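Local coordinates for hypothetical protein Atu2648 (Agrobacterium tumefaciens str. C58, PDB 1ZCE), which is of unknown function but consists of an EVE domain, akin to ASCH and PUA domains, and may therefore bind modified nucleic acid, at residues A37-N40 / M41-M44; Q123-T126 / E127-L131. All coordinates share one frame; numbering follows the deposited sequence.

Contact 1. Residues A37-N40 / M41-M44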
ATOM      1  N   ALA A  37      -5.078   4.281 -10.103  1.00  5.14           N
ATOM      2  CA  ALA A  37      -4.943   3.415  -8.932  1.00  4.72           C
ATOM      3  C   ALA A  37      -5.351   1.989  -9.311  1.00  4.32           C
ATOM      4  O   ALA A  37      -4.695   1.017  -8.924  1.00  4.36           O
ATOM      5  CB  ALA A  37      -5.811   3.931  -7.794  1.00  4.81           C
ATOM      6  N   ARG A  38      -6.441   1.878 -10.065  1.00  3.80           N
ATOM      7  CA  ARG A  38      -6.930   0.589 -10.531  1.00  4.65           C
ATOM      8  C   ARG A  38      -5.863  -0.071 -11.398  1.00  4.28           C
ATOM      9  O   ARG A  38      -5.576  -1.259 -11.256  1.00  4.36           O
ATOM     10  CB  ARG A  38      -8.199   0.777 -11.362  1.00  4.88           C
ATOM     11  CG  ARG A  38      -8.734  -0.507 -11.977  1.00  6.01           C
ATOM     12  CD  ARG A  38      -9.647  -0.212 -13.160  1.00  5.95           C
ATOM     13  NE  ARG A  38      -8.906   0.367 -14.277  1.00  6.98           N
ATOM     14  CZ  ARG A  38      -9.457   0.756 -15.421  1.00  7.79           C
ATOM     15  NH1 ARG A  38     -10.765   0.632 -15.606  1.00  9.91           N
ATOM     16  NH2 ARG A  38      -8.696   1.260 -16.380  1.00  8.45           N
ATOM     17  N   ASN A  39      -5.279   0.705 -12.304  1.00  3.74           N
ATOM     18  CA  ASN A  39      -4.259   0.181 -13.195  1.00  5.48           C
ATOM     19  C   ASN A  39      -3.015  -0.236 -12.429  1.00  4.77           C
ATOM     20  O   ASN A  39      -2.330  -1.175 -12.828  1.00  4.96           O
ATOM     21  CB  ASN A  39      -3.920   1.204 -14.282  1.00  6.40           C
ATOM     22  CG  ASN A  39      -5.086   1.451 -15.236  1.00  7.20           C
ATOM     23  OD1 ASN A  39      -6.054   0.686 -15.269  1.00  7.43           O
ATOM     24  ND2 ASN A  39      -4.989   2.518 -16.024  1.00  7.97           N
ATOM     25  N   ASN A  40      -2.717   0.455 -11.332  1.00  3.71           N
ATOM     26  CA  ASN A  40      -1.566   0.078 -10.524  1.00  4.03           C
ATOM     27  C   ASN A  40      -1.849  -1.302  -9.929  1.00  3.94           C
ATOM     28  O   ASN A  40      -0.967  -2.160  -9.879  1.00  5.21           O
ATOM     29  CB  ASN A  40      -1.315   1.118  -9.424  1.00  4.77           C
ATOM     30  CG  ASN A  40      -0.633   2.380  -9.954  1.00  5.36           C
ATOM     31  OD1 ASN A  40      -0.655   3.437  -9.319  1.00  6.52           O
ATOM     32  ND2 ASN A  40      -0.016   2.267 -11.122  1.00  5.64           N
HETATM   33  N   MSE A  41      -3.081  -1.529  -9.492  1.00  3.83           N
HETATM   34  CA  MSE A  41      -3.416  -2.835  -8.945  1.00  3.56           C
HETATM   35  C   MSE A  41      -3.324  -3.910 -10.028  1.00  4.10           C
HETATM   36  O   MSE A  41      -2.888  -5.028  -9.756  1.00  4.74           O
HETATM   37  CB  MSE A  41      -4.804  -2.820  -8.297  1.00  3.30           C
HETATM   38  CG  MSE A  41      -4.821  -2.037  -6.989  1.00  4.12           C
HETATM   39 SE   MSE A  41      -6.460  -2.188  -5.942  1.00  9.85          SE
HETATM   40  CE  MSE A  41      -7.631  -1.237  -7.170  1.00  5.68           C
ATOM     41  N   ARG A  42      -3.739  -3.585 -11.248  1.00  4.03           N
ATOM     42  CA  ARG A  42      -3.653  -4.546 -12.343  1.00  5.30           C
ATOM     43  C   ARG A  42      -2.205  -4.920 -12.649  1.00  5.95           C
ATOM     44  O   ARG A  42      -1.946  -5.966 -13.237  1.00  8.48           O
ATOM     45  CB  ARG A  42      -4.293  -3.981 -13.612  1.00  6.04           C
ATOM     46  CG  ARG A  42      -5.795  -3.865 -13.555  1.00  6.14           C
ATOM     47  CD  ARG A  42      -6.321  -3.214 -14.814  1.00  7.72           C
ATOM     48  NE  ARG A  42      -7.775  -3.161 -14.821  1.00  6.96           N
ATOM     49  CZ  ARG A  42      -8.492  -2.655 -15.815  1.00  7.57           C
ATOM     50  NH1 ARG A  42      -7.883  -2.155 -16.882  1.00  8.12           N
ATOM     51  NH2 ARG A  42      -9.814  -2.661 -15.745  1.00  8.53           N
ATOM     52  N   ALA A  43      -1.262  -4.067 -12.259  1.00  5.17           N
ATOM     53  CA  ALA A  43       0.150  -4.331 -12.515  1.00  6.64           C
ATOM     54  C   ALA A  43       0.796  -5.160 -11.411  1.00  5.78           C
ATOM     55  O   ALA A  43       1.960  -5.545 -11.522  1.00  7.75           O
ATOM     56  CB  ALA A  43       0.896  -3.015 -12.670  1.00  7.36           C
HETATM   57  N   MSE A  44       0.039  -5.442 -10.354  1.00  5.39           N
HETATM   58  CA  MSE A  44       0.560  -6.199  -9.221  1.00  4.85           C
HETATM   59  C   MSE A  44       0.561  -7.703  -9.418  1.00  5.59           C
HETATM   60  O   MSE A  44      -0.309  -8.260 -10.089  1.00  6.12           O
HETATM   61  CB  MSE A  44      -0.235  -5.864  -7.960  1.00  6.18           C
HETATM   62  CG  MSE A  44      -0.081  -4.421  -7.527  1.00  5.24           C
HETATM   63 SE   MSE A  44      -1.265  -3.976  -6.081  1.00 11.63          SE
HETATM   64  CE  MSE A  44      -0.913  -2.081  -6.041  1.00  6.45           C
TER

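Contact 2. Residues Q123-T126 / E127-L131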
ATOM      1  N   GLN A 123      -0.397   3.540  -5.040  1.00  4.15           N
ATOM      2  CA  GLN A 123       0.755   4.097  -5.733  1.00  4.43           C
ATOM      3  C   GLN A 123       1.978   3.215  -5.892  1.00  4.92           C
ATOM      4  O   GLN A 123       2.161   2.233  -5.175  1.00  4.67           O
ATOM      5  CB  GLN A 123       1.220   5.353  -4.980  1.00  7.33           C
ATOM      6  CG  GLN A 123       0.112   6.284  -4.513  1.00  7.48           C
ATOM      7  CD  GLN A 123       0.598   7.352  -3.543  1.00  6.41           C
ATOM      8  OE1 GLN A 123      -0.095   8.338  -3.303  1.00  8.78           O
ATOM      9  NE2 GLN A 123       1.786   7.152  -2.972  1.00  4.95           N
ATOM     10  N   PRO A 124       2.838   3.562  -6.858  1.00  5.78           N
ATOM     11  CA  PRO A 124       4.054   2.775  -7.046  1.00  5.18           C
ATOM     12  C   PRO A 124       5.062   3.329  -6.030  1.00  5.02           C
ATOM     13  O   PRO A 124       4.931   4.462  -5.550  1.00  5.73           O
ATOM     14  CB  PRO A 124       4.457   3.089  -8.484  1.00  6.25           C
ATOM     15  CG  PRO A 124       3.996   4.492  -8.653  1.00  8.47           C
ATOM     16  CD  PRO A 124       2.640   4.508  -7.971  1.00  5.65           C
ATOM     17  N   VAL A 125       6.050   2.510  -5.700  1.00  4.62           N
ATOM     18  CA  VAL A 125       7.114   2.884  -4.780  1.00  4.25           C
ATOM     19  C   VAL A 125       8.361   2.278  -5.405  1.00  3.99           C
ATOM     20  O   VAL A 125       8.377   1.085  -5.695  1.00  5.07           O
ATOM     21  CB  VAL A 125       6.902   2.265  -3.368  1.00  4.70           C
ATOM     22  CG1 VAL A 125       8.098   2.575  -2.476  1.00  5.06           C
ATOM     23  CG2 VAL A 125       5.625   2.806  -2.730  1.00  4.56           C
ATOM     24  N   THR A 126       9.394   3.078  -5.650  1.00  3.93           N
ATOM     25  CA  THR A 126      10.605   2.516  -6.236  1.00  5.58           C
ATOM     26  C   THR A 126      11.272   1.626  -5.193  1.00  5.26           C
ATOM     27  O   THR A 126      11.006   1.754  -3.995  1.00  5.49           O
ATOM     28  CB  THR A 126      11.612   3.602  -6.656  1.00  5.95           C
ATOM     29  OG1 THR A 126      12.164   4.219  -5.487  1.00  6.64           O
ATOM     30  CG2 THR A 126      10.937   4.649  -7.527  1.00  7.78           C
ATOM     31  N   GLU A 127      12.131   0.719  -5.642  1.00  5.84           N
ATOM     32  CA  GLU A 127      12.817  -0.172  -4.715  1.00  6.90           C
ATOM     33  C   GLU A 127      13.617   0.637  -3.696  1.00  6.48           C
ATOM     34  O   GLU A 127      13.613   0.326  -2.508  1.00  6.25           O
ATOM     35  CB  GLU A 127      13.744  -1.125  -5.476  1.00  8.55           C
ATOM     36  CG  GLU A 127      14.368  -2.210  -4.608  1.00 12.57           C
ATOM     37  CD  GLU A 127      15.208  -3.194  -5.406  1.00 17.64           C
ATOM     38  OE1 GLU A 127      15.739  -4.151  -4.801  1.00 22.15           O
ATOM     39  OE2 GLU A 127      15.339  -3.010  -6.635  1.00 22.02           O
ATOM     40  N   GLU A 128      14.303   1.675  -4.164  1.00  6.28           N
ATOM     41  CA  GLU A 128      15.095   2.515  -3.274  1.00  6.30           C
ATOM     42  C   GLU A 128      14.216   3.253  -2.270  1.00  5.79           C
ATOM     43  O   GLU A 128      14.593   3.407  -1.108  1.00  5.66           O
ATOM     44  CB  GLU A 128      15.935   3.507  -4.085  1.00  7.33           C
ATOM     45  CG  GLU A 128      17.237   2.902  -4.596  1.00  9.36           C
ATOM     46  CD  GLU A 128      18.245   2.712  -3.472  1.00 11.34           C
ATOM     47  OE1 GLU A 128      19.012   3.657  -3.184  1.00 13.36           O
ATOM     48  OE2 GLU A 128      18.257   1.627  -2.860  1.00 11.47           O
ATOM     49  N   GLU A 129      13.049   3.708  -2.712  1.00  5.29           N
ATOM     50  CA  GLU A 129      12.133   4.405  -1.811  1.00  4.76           C
ATOM     51  C   GLU A 129      11.635   3.424  -0.753  1.00  4.06           C
ATOM     52  O   GLU A 129      11.544   3.756   0.431  1.00  5.01           O
ATOM     53  CB  GLU A 129      10.949   4.987  -2.591  1.00  5.11           C
ATOM     54  CG  GLU A 129      11.301   6.244  -3.374  1.00  5.92           C
ATOM     55  CD  GLU A 129      10.295   6.579  -4.462  1.00  6.52           C
ATOM     56  OE1 GLU A 129      10.503   7.595  -5.161  1.00  8.36           O
ATOM     57  OE2 GLU A 129       9.307   5.831  -4.632  1.00  5.92           O
ATOM     58  N   TYR A 130      11.324   2.207  -1.186  1.00  3.38           N
ATOM     59  CA  TYR A 130      10.844   1.180  -0.275  1.00  3.79           C
ATOM     60  C   TYR A 130      11.899   0.848   0.780  1.00  3.79           C
ATOM     61  O   TYR A 130      11.604   0.798   1.974  1.00  4.59           O
ATOM     62  CB  TYR A 130      10.462  -0.076  -1.065  1.00  4.85           C
ATOM     63  CG  TYR A 130      10.045  -1.258  -0.216  1.00  5.28           C
ATOM     64  CD1 TYR A 130      10.939  -2.299   0.054  1.00  5.38           C
ATOM     65  CD2 TYR A 130       8.748  -1.354   0.295  1.00  4.48           C
ATOM     66  CE1 TYR A 130      10.551  -3.409   0.796  1.00  5.21           C
ATOM     67  CE2 TYR A 130       8.352  -2.462   1.045  1.00  5.81           C
ATOM     68  CZ  TYR A 130       9.259  -3.482   1.288  1.00  5.79           C
ATOM     69  OH  TYR A 130       8.867  -4.581   2.014  1.00  6.13           O
ATOM     70  N   LEU A 131      13.133   0.627   0.342  1.00  4.58           N
ATOM     71  CA  LEU A 131      14.199   0.299   1.278  1.00  4.69           C
ATOM     72  C   LEU A 131      14.491   1.439   2.251  1.00  5.07           C
ATOM     73  O   LEU A 131      14.771   1.200   3.425  1.00  5.86           O
ATOM     74  CB  LEU A 131      15.471  -0.082   0.514  1.00  6.54           C
ATOM     75  CG  LEU A 131      15.370  -1.383  -0.292  1.00  6.93           C
ATOM     76  CD1 LEU A 131      16.595  -1.550  -1.168  1.00  7.99           C
ATOM     77  CD2 LEU A 131      15.218  -2.568   0.648  1.00  9.10           C
TER
HETATM   78  O   HOH W   1       6.873   6.509  -5.824  1.00  9.28           O

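Contact 1. Residues A37-N40 / M41-M44
Arg-38 and Arg-42, one helical turn apart, run side by side and lay their guanidinium groups flat on one another, planes 10° apart and centres 3.6 Å apart. Arg-38 NE sits over the middle of the Arg-42 group, 3.4 Å from its CZ. Three acceptors take N-H groups of the pair, which probably offsets the closeness of the two positive charges: Asp-84, in a salt bridge with Arg-42 NH2; the backbone oxygen of Lys-82, bonded to Arg-38 NH1; and Asn-39 OD1, which Arg-38 grips side-on through NE (3.0 Å) and NH2 (2.9 Å). NH2 meets a lone pair in the amide plane, while NE stands above that plane. The short Asn-39 side chain carries a carbonyl oxygen into the plane of the Arg-38 guanidinium, where both nitrogens can reach it. A bend at chi3 (67°) turns the Arg-38 guanidinium into the stack, whereas the Arg-42 chain reaches it extended.

The main chain belongs to the C-terminal part of helix 35-42, which packs on the mixed sheet of the EVE domain, and the turn that follows. Met-41 N bonds to Ala-37 O at 3.1 Å, and Arg-42 N to Arg-38 O at 3.0 Å. Ala-43 N bonds to Asn-40 O, three residues back, with an N-H...O angle of 137°, and only weakly to Asn-39 O.

Met-41 and Met-44, methionines modelled as selenomethionine, supply the remaining packing. Met-41, bent at its end, brings CE back to 3.9 Å from Arg-38 CA, and the long, flexible methionine chain also packs on Val-122 and Val-86. Met-44 CG lies against the carbonyl oxygen of Asn-40 (3.4 Å), its extended chain touching Trp-5 and Tyr-7.

Contact 2. Residues Q123-T126 / E127-L131
The carboxylate of Glu-129 is met from above its plane by the backbone N-H of Thr-126, which bonds to OE2 at 2.9 Å and is nearly straight (168°). A water lies 2.8 Å from both Glu-129 OE2 and Pro-124 O and can bridge them. The methyl CG2 of Thr-126 lies 3.5 Å from Glu-129 OE2. The ring of Tyr-130 instead stacks with Tyr-4 and meets Phe-51, and its OH bonds to Pro-143 O.

The return bond runs from Glu-129 N to Thr-126 OG1, 3.0 Å. With chi1 at 70°, Thr-126 holds OG1 between its own N and carbonyl carbon, facing the first turn of the helix, where N-H groups lack earlier carbonyls to pair with. Threonine thus supplies an acceptor on a short branch, and glutamate is long enough to reach back to the N-H of the capping residue. Its negative charge probably also suits the positive end of the helix dipole. Tyr-130 N then starts the regular pattern by bonding to Thr-126 O at 2.9 Å.

One methyl of Val-125, CG1, lies against the start of the helix, touching Glu-129 CB (3.7 Å) and Tyr-130 CB (3.8 Å); the branch of valine suits a place where strand and helix meet. The N-to-C directions of the short segments 123-125 and 127-131 are 83° apart, nearly perpendicular, and the reciprocal bonds between Thr-126 and Glu-129 are those of a capping box at the helix N terminus.

Overall arrangement
From the N terminus, the chain lays down strand 4-9 and then reaches contact 1, which spans the C-terminal part of helix 35-42 and the exit from it. The long strands 60-73 and 84-99 follow before contact 2 carries the chain from edge strand 122-125 into helix 127-136. Each contact is local and closes no long loop; they come in series, neither nesting nor crossing. Their centres are about 15 Å apart, yet they touch, with Asn-40 OD1 3.7 Å from Pro-124 CD. Contact 1 ties its helix to strands 4-9, 84-99 and 122-125, while contact 2 joins the start of the last helix to strands 4-9 and 49-54, through Tyr-130 and Glu-127.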